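Long-range contacts in hypothetical protein yfcE (Escherichia coli, PDB 1SU1), which belongs to the calcineurin-like phosphoesterase superfamily and carries a pair of zinc ions at its metal site: residues D33-L38 / L59-N64; K79-L84 / Q104-F109; R95-S100 / L127-L132; L147-T152 / H165-S170. All blocks are in the same frame, centred on the assembly; numbering follows the deposited sequence.

Interaction 1. Residues D33-L38 / L59-N64; sequences DIHGSL and LGDVLN. With ZN (zinc ion), chain F; ZN (zinc ion), chain E.
His35 and Asp61 run alongside each other, pointing the same way, at the two-zinc centre of the calcineurin-like phosphoesterase fold, where the D-x-H loop after strand 27-31 meets the G-D loop after strand 55-58. Followed outward, His35 CB and CG each pass 3.6 Å from Asn64 O. CG stands beside the backbone N, anti to the carbonyl carbon (chi1 -71°), which lets ND1 face Asn64 O and give it a hydrogen bond (2.8 Å), the acceptor in the ring plane and the N-H in the carbonyl plane; this fixes the ring's rotation and makes Asn64 O a second-shell group. CE1 approaches Asp61 OD2, and NE2 binds a zinc ion at 2.2 Å. Over one ring face sits Asp61 CB, a CH-pi contact, with ring and carboxylate planes 70° apart. The same zinc takes Asp33 OD1, and His153 also binds it; Asp33 OD2 accepts from the backbone N of His151. Backbone bonds also join the two loops: Asp33 N to Gly60 O, His35 N to Asp61 O (2.9 Å) and Gly36 N to Val62 O (2.8 Å). Asp61 serves the other zinc, its OD2 2.4 Å from that ion.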
loop_
_atom_site.group_PDB
_atom_site.type_symbol
_atom_site.label_atom_id
_atom_site.label_comp_id
_atom_site.label_asym_id
_atom_site.label_seq_id
_atom_site.Cartn_x
_atom_site.Cartn_y
_atom_site.Cartn_z
ATOM N N ASP A 33 -4.794 20.330 5.530
ATOM C CA ASP A 33 -4.298 20.882 4.277
ATOM C C ASP A 33 -3.374 22.101 4.464
ATOM O O ASP A 33 -3.659 23.211 3.978
ATOM C CB ASP A 33 -5.493 21.230 3.382
ATOM C CG ASP A 33 -6.323 19.985 2.996
ATOM O OD1 ASP A 33 -6.044 19.351 1.943
ATOM O OD2 ASP A 33 -7.241 19.623 3.764
ATOM N N ILE A 34 -2.272 21.867 5.173
ATOM C CA ILE A 34 -1.251 22.866 5.450
ATOM C C ILE A 34 -0.489 23.165 4.159
ATOM O O ILE A 34 -0.183 24.324 3.855
ATOM C CB ILE A 34 -0.281 22.333 6.522
ATOM C CG1 ILE A 34 -1.070 21.995 7.794
ATOM C CG2 ILE A 34 0.820 23.359 6.807
ATOM C CD1 ILE A 34 -0.241 21.354 8.897
ATOM N N HIS A 35 -0.191 22.111 3.401
ATOM C CA HIS A 35 0.505 22.241 2.123
ATOM C C HIS A 35 1.805 23.051 2.140
ATOM O O HIS A 35 2.122 23.749 1.175
ATOM C CB HIS A 35 -0.437 22.840 1.074
ATOM C CG HIS A 35 -1.520 21.907 0.621
ATOM N ND1 HIS A 35 -1.268 20.784 -0.141
ATOM C CD2 HIS A 35 -2.863 21.950 0.791
ATOM C CE1 HIS A 35 -2.408 20.179 -0.424
ATOM N NE2 HIS A 35 -3.390 20.866 0.129
ATOM N N GLY A 36 2.557 22.963 3.229
ATOM C CA GLY A 36 3.825 23.672 3.298
ATOM C C GLY A 36 3.828 25.151 3.692
ATOM O O GLY A 36 4.886 25.775 3.668
ATOM N N SER A 37 2.668 25.714 4.031
ATOM C CA SER A 37 2.572 27.123 4.427
ATOM C C SER A 37 3.161 27.372 5.815
ATOM O O SER A 37 2.582 26.966 6.822
ATOM C CB SER A 37 1.107 27.573 4.418
ATOM O OG SER A 37 0.988 28.935 4.783
ATOM N N LEU A 38 4.317 28.023 5.875
ATOM C CA LEU A 38 4.946 28.303 7.168
ATOM C C LEU A 38 4.124 29.252 8.067
ATOM O O LEU A 38 4.016 29.032 9.274
ATOM C CB LEU A 38 6.357 28.869 6.960
ATOM C CG LEU A 38 7.126 29.309 8.214
ATOM C CD1 LEU A 38 7.160 28.175 9.236
ATOM C CD2 LEU A 38 8.534 29.720 7.825
ATOM N N LEU A 59 -5.051 16.450 9.746
ATOM C CA LEU A 59 -5.779 15.644 8.771
ATOM C C LEU A 59 -5.150 15.434 7.386
ATOM O O LEU A 59 -5.859 15.100 6.427
ATOM C CB LEU A 59 -7.196 16.198 8.605
ATOM C CG LEU A 59 -8.056 16.254 9.876
ATOM C CD1 LEU A 59 -9.338 17.023 9.591
ATOM C CD2 LEU A 59 -8.379 14.834 10.378
ATOM N N GLY A 60 -3.840 15.642 7.259
ATOM C CA GLY A 60 -3.197 15.389 5.972
ATOM C C GLY A 60 -2.847 16.509 4.998
ATOM O O GLY A 60 -3.504 17.559 4.960
ATOM N N ASP A 61 -1.828 16.233 4.177
ATOM C CA ASP A 61 -1.284 17.146 3.169
ATOM C C ASP A 61 -0.529 18.243 3.916
ATOM O O ASP A 61 -0.941 19.414 3.974
ATOM C CB ASP A 61 -2.410 17.680 2.276
ATOM C CG ASP A 61 -2.959 16.604 1.337
ATOM O OD1 ASP A 61 -2.787 15.409 1.665
ATOM O OD2 ASP A 61 -3.567 16.937 0.299
ATOM N N VAL A 62 0.579 17.791 4.496
ATOM C CA VAL A 62 1.463 18.569 5.332
ATOM C C VAL A 62 2.489 19.489 4.654
ATOM O O VAL A 62 2.438 20.703 4.845
ATOM C CB VAL A 62 2.188 17.600 6.292
ATOM C CG1 VAL A 62 2.940 18.362 7.363
ATOM C CG2 VAL A 62 1.167 16.646 6.921
ATOM N N LEU A 63 3.403 18.923 3.865
ATOM C CA LEU A 63 4.458 19.716 3.232
ATOM C C LEU A 63 4.358 20.049 1.749
ATOM O O LEU A 63 4.767 21.136 1.322
ATOM C CB LEU A 63 5.803 19.042 3.475
ATOM C CG LEU A 63 6.077 18.650 4.926
ATOM C CD1 LEU A 63 7.375 17.867 5.006
ATOM C CD2 LEU A 63 6.147 19.909 5.794
ATOM N N ASN A 64 3.834 19.123 0.955
ATOM C CA ASN A 64 3.726 19.336 -0.487
ATOM C C ASN A 64 2.552 20.249 -0.854
ATOM O O ASN A 64 1.438 20.092 -0.342
ATOM C CB ASN A 64 3.632 17.961 -1.175
ATOM C CG ASN A 64 3.262 18.038 -2.638
ATOM O OD1 ASN A 64 3.765 18.872 -3.394
ATOM N ND2 ASN A 64 2.386 17.137 -3.054
HETATM ZN ZN ZN F . -5.320 19.785 0.263
HETATM ZN ZN ZN E . -5.790 16.416 -0.251
#

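Interaction 2. Residues K79-L84 / Q104-F109; sequences KVVERL and QMLLHF. Unlike the reference sequence in segment 79-84: Val81 (reference Ala).
Val81 and Leu84 of helix 77-85 meet Leu106, Leu107 and Phe109 in a largely apolar, buried contact, without polar pairs between the two segments' side chains, where that helix packs against the end of helix 101-106 and the turn that follows it. Val81 is the middle of the patch. Its CG1 lies 3.6 Å from Leu106 O and 3.9 Å from Leu106 CB, while CG2 reaches Leu106 CD1 at 4.0 Å; both methyls therefore rest on the one leucine, and the two side chains cross at about a right angle. CG1 is anti to the backbone N (chi1 172°), which sets the two branches astride Leu106 CB. Leu107 is the first residue to leave helical angles, and its CD2 branch turns back to the helix, 4.1 Å from Val81 CA and 4.3 Å from Leu84 CD1. One turn further along, Leu84 CB meets the edge of the Phe109 ring, near its plane, 4.1 Å from CE1. Gln104 ties the turn together: its NE2 donates to Phe109 O (3.2 Å) from above the carbonyl plane, and its OE1 accepts from Ile111 N. Leu106 O, beside the Val81 methyl, is bonded to Asn85 ND2, and Leu106 also packs on Pro67 of the second subunit. Phe109 further touches Val91 and Ala93 of strand 91-93, so helix 77-85 and the end of helix 101-106 pack together beside edge strand 91-93 of the six-stranded sheet of a calcineurin-like phosphoesterase fold.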
loop_
_atom_site.group_PDB
_atom_site.type_symbol
_atom_site.label_atom_id
_atom_site.label_comp_id
_atom_site.label_asym_id
_atom_site.label_seq_id
_atom_site.Cartn_x
_atom_site.Cartn_y
_atom_site.Cartn_z
ATOM N N LYS A 79 11.169 24.555 6.642
ATOM C CA LYS A 79 10.948 25.201 7.933
ATOM C C LYS A 79 9.711 24.656 8.639
ATOM O O LYS A 79 9.714 24.493 9.855
ATOM C CB LYS A 79 10.839 26.724 7.769
ATOM C CG LYS A 79 10.961 27.493 9.077
ATOM C CD LYS A 79 12.332 27.295 9.719
ATOM C CE LYS A 79 12.445 28.059 11.038
ATOM N NZ LYS A 79 13.787 27.900 11.676
ATOM N N VAL A 80 8.648 24.378 7.893
ATOM C CA VAL A 80 7.445 23.824 8.527
ATOM C C VAL A 80 7.796 22.543 9.296
ATOM O O VAL A 80 7.245 22.284 10.379
ATOM C CB VAL A 80 6.342 23.498 7.499
ATOM C CG1 VAL A 80 5.231 22.704 8.160
ATOM C CG2 VAL A 80 5.771 24.786 6.921
ATOM N N VAL A 81 8.740 21.770 8.754
ATOM C CA VAL A 81 9.175 20.523 9.384
ATOM C C VAL A 81 9.770 20.755 10.773
ATOM O O VAL A 81 9.376 20.101 11.745
ATOM C CB VAL A 81 10.229 19.792 8.503
ATOM C CG1 VAL A 81 10.820 18.617 9.255
ATOM C CG2 VAL A 81 9.587 19.329 7.216
ATOM N N GLU A 82 10.737 21.664 10.855
ATOM C CA GLU A 82 11.385 21.998 12.126
ATOM C C GLU A 82 10.344 22.408 13.162
ATOM O O GLU A 82 10.403 21.989 14.321
ATOM C CB GLU A 82 12.368 23.166 11.950
ATOM C CG GLU A 82 13.756 22.799 11.472
ATOM C CD GLU A 82 14.604 24.036 11.155
ATOM O OE1 GLU A 82 14.628 24.974 11.990
ATOM O OE2 GLU A 82 15.248 24.068 10.076
ATOM N N ARG A 83 9.393 23.234 12.736
ATOM C CA ARG A 83 8.353 23.725 13.634
ATOM C C ARG A 83 7.367 22.650 14.103
ATOM O O ARG A 83 7.023 22.592 15.287
ATOM C CB ARG A 83 7.604 24.882 12.969
ATOM C CG ARG A 83 8.433 26.178 12.847
ATOM C CD ARG A 83 8.730 26.789 14.220
ATOM N NE ARG A 83 9.037 28.217 14.147
ATOM C CZ ARG A 83 10.245 28.725 13.916
ATOM N NH1 ARG A 83 11.286 27.924 13.736
ATOM N NH2 ARG A 83 10.414 30.039 13.859
ATOM N N LEU A 84 6.909 21.789 13.194
ATOM C CA LEU A 84 5.982 20.740 13.618
ATOM C C LEU A 84 6.664 19.738 14.552
ATOM O O LEU A 84 6.036 19.218 15.471
ATOM C CB LEU A 84 5.381 20.020 12.404
ATOM C CG LEU A 84 4.406 20.854 11.563
ATOM C CD1 LEU A 84 3.969 20.076 10.342
ATOM C CD2 LEU A 84 3.199 21.244 12.416
ATOM N N GLN A 104 7.502 11.612 5.631
ATOM C CA GLN A 104 7.517 10.811 6.845
ATOM C C GLN A 104 8.920 10.748 7.414
ATOM O O GLN A 104 9.084 10.723 8.630
ATOM C CB GLN A 104 7.005 9.384 6.586
ATOM C CG GLN A 104 7.156 8.463 7.790
ATOM C CD GLN A 104 6.353 8.946 9.003
ATOM O OE1 GLN A 104 5.180 8.594 9.167
ATOM N NE2 GLN A 104 6.985 9.769 9.850
ATOM N N MET A 105 9.935 10.706 6.550
ATOM C CA MET A 105 11.307 10.643 7.056
ATOM C C MET A 105 11.743 11.984 7.690
ATOM O O MET A 105 12.685 12.000 8.491
ATOM C CB MET A 105 12.290 10.229 5.953
ATOM C CG MET A 105 13.578 9.592 6.443
ATOM S SD MET A 105 15.023 10.035 5.450
ATOM C CE MET A 105 16.350 9.620 6.577
ATOM N N LEU A 106 11.054 13.069 7.345
ATOM C CA LEU A 106 11.380 14.383 7.902
ATOM C C LEU A 106 10.636 14.663 9.209
ATOM O O LEU A 106 11.230 15.154 10.169
ATOM C CB LEU A 106 11.062 15.485 6.888
ATOM C CG LEU A 106 11.998 15.601 5.683
ATOM C CD1 LEU A 106 11.573 16.767 4.805
ATOM C CD2 LEU A 106 13.425 15.801 6.161
ATOM N N LEU A 107 9.347 14.329 9.240
ATOM C CA LEU A 107 8.502 14.545 10.411
ATOM C C LEU A 107 8.666 13.461 11.477
ATOM O O LEU A 107 8.713 12.267 11.166
ATOM C CB LEU A 107 7.041 14.653 9.963
ATOM C CG LEU A 107 6.808 15.763 8.926
ATOM C CD1 LEU A 107 5.417 15.622 8.302
ATOM C CD2 LEU A 107 6.952 17.129 9.611
ATOM N N HIS A 108 8.740 13.883 12.738
ATOM C CA HIS A 108 8.945 12.963 13.850
ATOM C C HIS A 108 7.717 12.381 14.529
ATOM O O HIS A 108 7.764 12.010 15.702
ATOM C CB HIS A 108 9.843 13.617 14.894
ATOM C CG HIS A 108 11.196 13.978 14.369
ATOM N ND1 HIS A 108 12.132 14.650 15.122
ATOM C CD2 HIS A 108 11.769 13.756 13.163
ATOM C CE1 HIS A 108 13.227 14.830 14.402
ATOM N NE2 HIS A 108 13.031 14.296 13.209
ATOM N N PHE A 109 6.614 12.312 13.796
ATOM C CA PHE A 109 5.392 11.714 14.310
ATOM C C PHE A 109 4.810 10.905 13.141
ATOM O O PHE A 109 5.046 11.230 11.975
ATOM C CB PHE A 109 4.398 12.785 14.809
ATOM C CG PHE A 109 4.115 13.881 13.818
ATOM C CD1 PHE A 109 4.938 15.001 13.740
ATOM C CD2 PHE A 109 3.037 13.784 12.951
ATOM C CE1 PHE A 109 4.677 16.013 12.827
ATOM C CE2 PHE A 109 2.768 14.796 12.030
ATOM C CZ PHE A 109 3.594 15.906 11.966
#

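Interaction 3. Residues R95-S100 / L127-L132; sequences RGNCDS and LTHGHL. With ZN (zinc ion), chain E; SO4 (sulfate ion), chain G.
Asn97 and His129 are two ligands of one zinc in the dinuclear site of this calcineurin-like phosphoesterase, Asn97 from the G-N loop and His129 from the loop after strand 124-128. Asn97 OD1 and His129 NE2 each bind the ion at 2.2 Å, with amide and ring planes 30° apart; Asp61 and His151 complete its protein ligands. His129 CG is anti to the backbone N (chi1 -178°), which carries NE2 to the zinc. Asn97 ND2 donates an almost straight hydrogen bond (169°) to O3 of a sulfate ion whose O2 is on the zinc. Gly96 CA sits over one face of the His129 ring, toward its rim, 3.5 Å from the centroid, a CH-pi contact. The other ring nitrogen, ND1, is hydrogen-bonded to Leu59 O; with NE2 on the zinc this fixes the imidazole's rotation. His131 is sandwiched: Asn97 CB covers one face, 3.7 Å from the centroid, and Leu132 CG, next in the chain to His131, covers the opposite one. Arg95 O meets the His131 edge in plane, 3.3 Å from CE1. A water bridges Arg95 O and His129 N. Arg95 NE forms a salt bridge and His131 NE2 a hydrogen bond with Glu101 OE1 of the second subunit; Arg95 NH1 bonds to Thr112 O. The contact sets the loop between strand 91-93 and helix 101-106 against the end of strand 124-128, linking the two sheets.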
loop_
_atom_site.group_PDB
_atom_site.type_symbol
_atom_site.label_atom_id
_atom_site.label_comp_id
_atom_site.label_asym_id
_atom_site.label_seq_id
_atom_site.Cartn_x
_atom_site.Cartn_y
_atom_site.Cartn_z
ATOM N N ARG A 95 -2.802 10.199 6.814
ATOM C CA ARG A 95 -2.245 10.416 5.481
ATOM C C ARG A 95 -3.126 11.123 4.457
ATOM O O ARG A 95 -4.281 10.742 4.248
ATOM C CB ARG A 95 -1.786 9.063 4.898
ATOM C CG ARG A 95 -0.837 9.181 3.717
ATOM C CD ARG A 95 -0.441 7.813 3.161
ATOM N NE ARG A 95 -1.496 7.193 2.356
ATOM C CZ ARG A 95 -2.177 6.106 2.716
ATOM N NH1 ARG A 95 -1.925 5.512 3.875
ATOM N NH2 ARG A 95 -3.103 5.604 1.908
ATOM N N GLY A 96 -2.557 12.145 3.808
ATOM C CA GLY A 96 -3.271 12.876 2.771
ATOM C C GLY A 96 -2.752 12.452 1.402
ATOM O O GLY A 96 -1.641 11.933 1.313
ATOM N N ASN A 97 -3.523 12.676 0.341
ATOM C CA ASN A 97 -3.099 12.279 -1.003
ATOM C C ASN A 97 -1.813 12.937 -1.487
ATOM O O ASN A 97 -1.199 12.465 -2.451
ATOM C CB ASN A 97 -4.209 12.580 -2.005
ATOM C CG ASN A 97 -4.507 14.057 -2.089
ATOM O OD1 ASN A 97 -4.542 14.728 -1.072
ATOM N ND2 ASN A 97 -4.715 14.572 -3.298
ATOM N N CYS A 98 -1.406 14.027 -0.836
ATOM C CA CYS A 98 -0.189 14.727 -1.239
ATOM C C CYS A 98 1.020 14.381 -0.381
ATOM O O CYS A 98 2.143 14.791 -0.696
ATOM C CB CYS A 98 -0.404 16.251 -1.220
ATOM S SG CYS A 98 -1.652 16.889 -2.355
ATOM N N ASP A 99 0.812 13.630 0.697
ATOM C CA ASP A 99 1.941 13.257 1.549
ATOM C C ASP A 99 2.691 12.048 0.976
ATOM O O ASP A 99 2.072 11.124 0.455
ATOM C CB ASP A 99 1.456 12.949 2.969
ATOM C CG ASP A 99 0.748 14.145 3.619
ATOM O OD1 ASP A 99 1.119 15.302 3.309
ATOM O OD2 ASP A 99 -0.166 13.929 4.447
ATOM N N SER A 100 4.019 12.067 1.066
ATOM C CA SER A 100 4.841 10.970 0.563
ATOM C C SER A 100 5.751 10.477 1.675
ATOM O O SER A 100 5.688 10.981 2.793
ATOM C CB SER A 100 5.671 11.428 -0.645
ATOM O OG SER A 100 6.564 12.470 -0.291
ATOM N N LEU A 127 -11.526 9.763 11.825
ATOM C CA LEU A 127 -10.562 10.698 11.227
ATOM C C LEU A 127 -9.874 10.173 9.956
ATOM O O LEU A 127 -9.169 9.161 9.999
ATOM C CB LEU A 127 -9.468 11.060 12.256
ATOM C CG LEU A 127 -9.869 11.254 13.726
ATOM C CD1 LEU A 127 -8.612 11.435 14.564
ATOM C CD2 LEU A 127 -10.795 12.467 13.874
ATOM N N THR A 128 -10.036 10.891 8.845
ATOM C CA THR A 128 -9.419 10.503 7.574
ATOM C C THR A 128 -9.189 11.771 6.729
ATOM O O THR A 128 -9.832 12.787 6.972
ATOM C CB THR A 128 -10.335 9.498 6.804
ATOM O OG1 THR A 128 -9.587 8.863 5.760
ATOM C CG2 THR A 128 -11.528 10.220 6.194
ATOM N N HIS A 129 -8.292 11.712 5.742
ATOM C CA HIS A 129 -8.009 12.882 4.917
ATOM C C HIS A 129 -9.137 13.291 3.982
ATOM O O HIS A 129 -9.439 14.487 3.841
ATOM C CB HIS A 129 -6.745 12.691 4.077
ATOM C CG HIS A 129 -6.399 13.888 3.241
ATOM N ND1 HIS A 129 -5.934 15.071 3.785
ATOM C CD2 HIS A 129 -6.483 14.105 1.905
ATOM C CE1 HIS A 129 -5.746 15.957 2.824
ATOM N NE2 HIS A 129 -6.072 15.395 1.672
ATOM N N GLY A 130 -9.736 12.316 3.303
ATOM C CA GLY A 130 -10.824 12.647 2.404
ATOM C C GLY A 130 -10.729 12.081 1.005
ATOM O O GLY A 130 -11.709 12.131 0.255
ATOM N N HIS A 131 -9.573 11.542 0.631
ATOM C CA HIS A 131 -9.445 10.978 -0.714
ATOM C C HIS A 131 -9.759 9.474 -0.771
ATOM O O HIS A 131 -10.016 8.942 -1.843
ATOM C CB HIS A 131 -8.044 11.255 -1.281
ATOM C CG HIS A 131 -6.931 10.652 -0.483
ATOM N ND1 HIS A 131 -6.790 10.858 0.873
ATOM C CD2 HIS A 131 -5.879 9.884 -0.857
ATOM C CE1 HIS A 131 -5.697 10.246 1.298
ATOM N NE2 HIS A 131 -5.125 9.648 0.266
ATOM N N LEU A 132 -9.726 8.804 0.380
ATOM C CA LEU A 132 -10.023 7.372 0.469
ATOM C C LEU A 132 -11.488 7.236 0.893
ATOM O O LEU A 132 -12.294 6.622 0.202
ATOM C CB LEU A 132 -9.105 6.705 1.499
ATOM C CG LEU A 132 -7.600 6.981 1.351
ATOM C CD1 LEU A 132 -6.830 6.330 2.487
ATOM C CD2 LEU A 132 -7.102 6.477 0.009
HETATM ZN ZN ZN E . -5.790 16.416 -0.251
HETATM S S SO4 G . -5.635 18.497 -2.805
HETATM O O1 SO4 G . -7.083 18.273 -2.649
HETATM O O2 SO4 G . -4.960 18.054 -1.589
HETATM O O3 SO4 G . -5.072 17.711 -3.929
HETATM O O4 SO4 G . -5.380 19.939 -3.023
HETATM O O HOH W 1 -6.465 9.574 4.915
#

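Interaction 4. Residues L147-T152 / H165-S170; sequences LVYGHT and HFNPGS. With ZN (zinc ion), chain E.
Phe166 N donates to Leu147 O and Tyr149 N to Phe166 O, both at 3.0 Å, the ladder of a parallel pair in the five-stranded sheet of the calcineurin-like phosphoesterase fold. Strands 146-148 and 163-167 are neighbours here, with Leu147 opposite His165 and Val148 opposite Phe166. Past the ladder, Asn167 takes over with its side chain. Its OD1 accepts from Gly169 N (2.8 Å), an Asx turn, while ND2 reaches across to Gly150 O in a weak bond and lies 2.9 Å from Thr152 OG1. OD1 is thus held by the Asx turn, ND2 more loosely, against the loop that carries His151, whose ND1 binds a zinc ion at 2.2 Å. With its CG anti to the backbone N (chi1 -174°), Asn167 reaches toward the loop 150-152, bringing ND2 near Gly150 O; its CA also makes a C-H...O contact with Tyr149 O. The Tyr149 ring folds back over the same residue: Asn167 CB lies over one face, 4.1 Å from the centroid, a CH-pi contact, with ring and amide planes 62° apart. His165 CB approaches the edge of that ring. On the face of Val148 and Phe166, the two side chains run alongside and point the same way, and Leu190 and Val192 of strand 189-194 cover the phenylalanine, joining this sheet to the six-stranded one. The valine meets the phenyl ring at its edge, through CG1 at 4.2 Å from Phe166 CD2.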
loop_
_atom_site.group_PDB
_atom_site.type_symbol
_atom_site.label_atom_id
_atom_site.label_comp_id
_atom_site.label_asym_id
_atom_site.label_seq_id
_atom_site.Cartn_x
_atom_site.Cartn_y
_atom_site.Cartn_z
ATOM N N LEU A 147 -18.014 11.862 10.764
ATOM C CA LEU A 147 -16.995 11.666 9.742
ATOM C C LEU A 147 -16.147 12.953 9.748
ATOM O O LEU A 147 -16.644 14.028 9.398
ATOM C CB LEU A 147 -17.621 11.480 8.358
ATOM C CG LEU A 147 -16.608 11.576 7.200
ATOM C CD1 LEU A 147 -15.630 10.415 7.259
ATOM C CD2 LEU A 147 -17.339 11.581 5.865
ATOM N N VAL A 148 -14.886 12.848 10.161
ATOM C CA VAL A 148 -13.982 14.000 10.215
ATOM C C VAL A 148 -12.965 13.938 9.072
ATOM O O VAL A 148 -12.129 13.030 9.032
ATOM C CB VAL A 148 -13.208 14.042 11.561
ATOM C CG1 VAL A 148 -12.254 15.226 11.575
ATOM C CG2 VAL A 148 -14.180 14.127 12.732
ATOM N N TYR A 149 -13.016 14.913 8.165
ATOM C CA TYR A 149 -12.111 14.940 7.009
ATOM C C TYR A 149 -11.688 16.341 6.514
ATOM O O TYR A 149 -12.273 17.363 6.904
ATOM C CB TYR A 149 -12.782 14.243 5.840
ATOM C CG TYR A 149 -13.996 14.989 5.337
ATOM C CD1 TYR A 149 -15.157 15.077 6.108
ATOM C CD2 TYR A 149 -13.976 15.639 4.099
ATOM C CE1 TYR A 149 -16.273 15.801 5.662
ATOM C CE2 TYR A 149 -15.086 16.361 3.647
ATOM C CZ TYR A 149 -16.226 16.434 4.431
ATOM O OH TYR A 149 -17.320 17.130 3.965
ATOM N N GLY A 150 -10.697 16.355 5.618
ATOM C CA GLY A 150 -10.202 17.588 5.018
ATOM C C GLY A 150 -10.279 17.465 3.502
ATOM O O GLY A 150 -11.350 17.254 2.944
ATOM N N HIS A 151 -9.148 17.619 2.827
ATOM C CA HIS A 151 -9.072 17.460 1.373
ATOM C C HIS A 151 -9.835 18.399 0.431
ATOM O O HIS A 151 -9.290 18.803 -0.604
ATOM C CB HIS A 151 -9.434 16.010 0.992
ATOM C CG HIS A 151 -9.094 15.665 -0.427
ATOM N ND1 HIS A 151 -7.809 15.734 -0.917
ATOM C CD2 HIS A 151 -9.876 15.286 -1.464
ATOM C CE1 HIS A 151 -7.812 15.414 -2.200
ATOM N NE2 HIS A 151 -9.052 15.139 -2.557
ATOM N N THR A 152 -11.088 18.722 0.739
ATOM C CA THR A 152 -11.860 19.607 -0.146
ATOM C C THR A 152 -11.523 21.092 0.045
ATOM O O THR A 152 -11.779 21.913 -0.842
ATOM C CB THR A 152 -13.377 19.484 0.088
ATOM O OG1 THR A 152 -13.685 19.879 1.435
ATOM C CG2 THR A 152 -13.841 18.047 -0.142
ATOM N N HIS A 165 -21.005 15.413 9.767
ATOM C CA HIS A 165 -19.841 15.654 8.914
ATOM C C HIS A 165 -19.109 16.872 9.492
ATOM O O HIS A 165 -19.748 17.871 9.863
ATOM C CB HIS A 165 -20.246 15.972 7.469
ATOM C CG HIS A 165 -20.782 14.802 6.707
ATOM N ND1 HIS A 165 -20.843 14.784 5.330
ATOM C CD2 HIS A 165 -21.315 13.628 7.122
ATOM C CE1 HIS A 165 -21.392 13.653 4.929
ATOM N NE2 HIS A 165 -21.688 12.934 5.998
ATOM N N PHE A 166 -17.783 16.792 9.566
ATOM C CA PHE A 166 -16.986 17.899 10.077
ATOM C C PHE A 166 -15.684 18.030 9.281
ATOM O O PHE A 166 -14.911 17.070 9.191
ATOM C CB PHE A 166 -16.672 17.709 11.566
ATOM C CG PHE A 166 -15.837 18.824 12.151
ATOM C CD1 PHE A 166 -16.350 20.122 12.262
ATOM C CD2 PHE A 166 -14.531 18.585 12.569
ATOM C CE1 PHE A 166 -15.567 21.161 12.780
ATOM C CE2 PHE A 166 -13.743 19.617 13.087
ATOM C CZ PHE A 166 -14.264 20.908 13.193
ATOM N N ASN A 167 -15.460 19.218 8.711
ATOM C CA ASN A 167 -14.271 19.534 7.919
ATOM C C ASN A 167 -13.771 20.924 8.339
ATOM O O ASN A 167 -14.460 21.911 8.122
ATOM C CB ASN A 167 -14.628 19.528 6.428
ATOM C CG ASN A 167 -13.412 19.707 5.526
ATOM O OD1 ASN A 167 -12.384 20.271 5.932
ATOM N ND2 ASN A 167 -13.536 19.235 4.270
ATOM N N PRO A 168 -12.551 21.011 8.921
ATOM C CA PRO A 168 -11.872 22.239 9.402
ATOM C C PRO A 168 -11.513 23.197 8.294
ATOM O O PRO A 168 -11.163 24.343 8.551
ATOM C CB PRO A 168 -10.580 21.731 10.052
ATOM C CG PRO A 168 -10.915 20.381 10.481
ATOM C CD PRO A 168 -11.856 19.810 9.419
ATOM N N GLY A 169 -11.603 22.721 7.060
ATOM C CA GLY A 169 -11.241 23.540 5.925
ATOM C C GLY A 169 -9.727 23.541 5.885
ATOM O O GLY A 169 -9.091 22.815 6.664
ATOM N N SER A 170 -9.136 24.355 5.010
ATOM C CA SER A 170 -7.672 24.440 4.901
ATOM C C SER A 170 -7.127 25.639 5.679
ATOM O O SER A 170 -7.737 26.711 5.672
ATOM C CB SER A 170 -7.246 24.597 3.436
ATOM O OG SER A 170 -5.839 24.779 3.329
HETATM ZN ZN ZN E . -5.790 16.416 -0.251
#

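Interactions 1, 3 and 4 converge on one zinc, to which they supply Asp61, Asn97 with His129, and His151; interaction 1 also gives Asp33 and His35 to the second zinc. Their centres lie about 11 to 14 Å apart, and direct bonds probably join them: Val62 N to Asp99 OD1 (2.8 Å), Asp33 O to Ser170 OG (2.8 Å) and Thr128 N to Val148 O (3.0 Å). Interactions 3 and 4 share the five-stranded sheet, with Gly150 N 2.9 Å from His129 O. Interaction 2 stands apart, its centre about 22 Å from that of interaction 4, yet it backs interaction 1, their centres about 11 Å apart and Leu63 CD1 packing 3.5 Å from Val81 CG2.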